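Local coordinates for protein TlmII (Streptoalloteichus hindustanus, PDB 4HVM) that takes part in tallysomycin biosynthesis, resembles condensation domains of nonribosomal peptide synthetases and may bind phosphopantetheine, at residues A246-W251 against A452-A457. Sequence-based numbering, arbitrary orientation.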
loop_
_atom_site.group_PDB
_atom_site.type_symbol
_atom_site.label_atom_id
_atom_site.label_comp_id
_atom_site.label_asym_id
_atom_site.label_seq_id
_atom_site.Cartn_x
_atom_site.Cartn_y
_atom_site.Cartn_z
ATOM N N ALA A 246 -5.226 11.731 7.441
ATOM C CA ALA A 246 -5.580 11.133 8.721
ATOM C C ALA A 246 -6.173 12.157 9.685
ATOM O O ALA A 246 -7.093 11.845 10.442
ATOM C CB ALA A 246 -4.367 10.462 9.341
ATOM N N ALA A 247 -5.649 13.379 9.647
ATOM C CA ALA A 247 -6.135 14.443 10.513
ATOM C C ALA A 247 -7.539 14.874 10.115
ATOM O O ALA A 247 -8.410 15.048 10.967
ATOM C CB ALA A 247 -5.186 15.632 10.473
ATOM N N LEU A 248 -7.750 15.041 8.813
ATOM C CA LEU A 248 -9.030 15.520 8.301
ATOM C C LEU A 248 -10.110 14.444 8.333
ATOM O O LEU A 248 -11.281 14.748 8.556
ATOM C CB LEU A 248 -8.872 16.087 6.888
ATOM C CG LEU A 248 -8.145 17.431 6.791
ATOM C CD1 LEU A 248 -8.007 17.868 5.345
ATOM C CD2 LEU A 248 -8.861 18.496 7.612
ATOM N N THR A 249 -9.714 13.192 8.117
ATOM C CA THR A 249 -10.645 12.073 8.201
ATOM C C THR A 249 -11.117 11.898 9.639
ATOM O O THR A 249 -12.306 11.698 9.894
ATOM C CB THR A 249 -10.010 10.759 7.712
ATOM O OG1 THR A 249 -9.635 10.884 6.336
ATOM C CG2 THR A 249 -10.991 9.611 7.858
ATOM N N ALA A 250 -10.176 11.979 10.576
ATOM C CA ALA A 250 -10.492 11.894 11.995
ATOM C C ALA A 250 -11.376 13.059 12.410
ATOM O O ALA A 250 -12.257 12.906 13.252
ATOM C CB ALA A 250 -9.223 11.877 12.829
ATOM N N TRP A 251 -11.137 14.221 11.812
ATOM C CA TRP A 251 -11.931 15.409 12.100
ATOM C C TRP A 251 -13.389 15.229 11.704
ATOM O O TRP A 251 -14.290 15.516 12.490
ATOM C CB TRP A 251 -11.359 16.633 11.386
ATOM C CG TRP A 251 -12.334 17.770 11.282
ATOM C CD1 TRP A 251 -12.662 18.663 12.261
ATOM C CD2 TRP A 251 -13.103 18.139 10.128
ATOM N NE1 TRP A 251 -13.586 19.564 11.790
ATOM C CE2 TRP A 251 -13.873 19.264 10.484
ATOM C CE3 TRP A 251 -13.214 17.628 8.832
ATOM C CZ2 TRP A 251 -14.743 19.885 9.591
ATOM C CZ3 TRP A 251 -14.078 18.247 7.946
ATOM C CH2 TRP A 251 -14.831 19.363 8.330
ATOM N N ALA A 452 -14.039 20.646 1.506
ATOM C CA ALA A 452 -14.133 21.966 2.111
ATOM C C ALA A 452 -13.011 22.176 3.116
ATOM O O ALA A 452 -12.412 23.250 3.176
ATOM C CB ALA A 452 -15.480 22.145 2.781
ATOM N N ALA A 453 -12.728 21.141 3.897
ATOM C CA ALA A 453 -11.714 21.229 4.938
ATOM C C ALA A 453 -10.321 21.425 4.346
ATOM O O ALA A 453 -9.503 22.157 4.901
ATOM C CB ALA A 453 -11.752 19.992 5.820
HETATM N N MSE A 454 -10.058 20.775 3.214
HETATM C CA MSE A 454 -8.770 20.908 2.542
HETATM C C MSE A 454 -8.553 22.327 2.036
HETATM O O MSE A 454 -7.477 22.901 2.211
HETATM C CB MSE A 454 -8.655 19.914 1.387
HETATM C CG MSE A 454 -8.210 18.527 1.806
HETATM SE SE MSE A 454 -7.987 17.331 0.295
HETATM C CE MSE A 454 -9.851 17.228 -0.244
ATOM N N ALA A 455 -9.582 22.889 1.408
ATOM C CA ALA A 455 -9.530 24.264 0.927
ATOM C C ALA A 455 -9.229 25.219 2.073
ATOM O O ALA A 455 -8.406 26.123 1.935
ATOM C CB ALA A 455 -10.839 24.642 0.255
ATOM N N GLN A 456 -9.890 25.000 3.204
ATOM C CA GLN A 456 -9.680 25.816 4.390
ATOM C C GLN A 456 -8.264 25.651 4.932
ATOM O O GLN A 456 -7.629 26.626 5.331
ATOM C CB GLN A 456 -10.696 25.449 5.470
ATOM C CG GLN A 456 -10.589 26.285 6.726
ATOM C CD GLN A 456 -10.849 27.751 6.465
ATOM O OE1 GLN A 456 -11.994 28.166 6.281
ATOM N NE2 GLN A 456 -9.786 28.546 6.447
ATOM N N ALA A 457 -7.771 24.415 4.938
ATOM C CA ALA A 457 -6.451 24.124 5.493
ATOM C C ALA A 457 -5.328 24.826 4.737
ATOM O O ALA A 457 -4.298 25.168 5.319
ATOM C CB ALA A 457 -6.205 22.623 5.526
#
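Leu248 and Trp251, one helical turn apart, receive the methyl of Ala453 between them. Ala453 CB lies 3.7 Å from Leu248 CD2 and 3.6 Å from Trp251 CZ3. It meets the six-membered part of the indole obliquely. The other leucine methyl, CD1, touches CG of Met454, present as selenomethionine, at 3.6 Å, so the two branches of Leu248 serve neighbouring residues of 452-457. The Trp251 side chain has CG anti to the backbone N (chi1 162°), which turns the indole across its own helix, with Leu248 O at the ring edge and in its plane, and its six-membered ring toward Ala453. The segment axes run at 129° to each other, and these four side chains bridge the 10.9 Å between them. Phe314 of helix 314-330 touches both Leu248 and Ala457, while Leu317 packs on Trp251. Leu465 reaches Leu248 and Trp251 from a loop. The contact joins helices 241-255 and 445-459 in a protein with a partial family match to condensation domains (CoA-dependent acyltransferase clan). Met454 also touches Leu220 and Val222 of 216-223, an outermost strand of the six-stranded mixed sheet. No hydrogen bond crosses between the segments. All four touching residues are buried, so the contact rests on apolar side-chain packing.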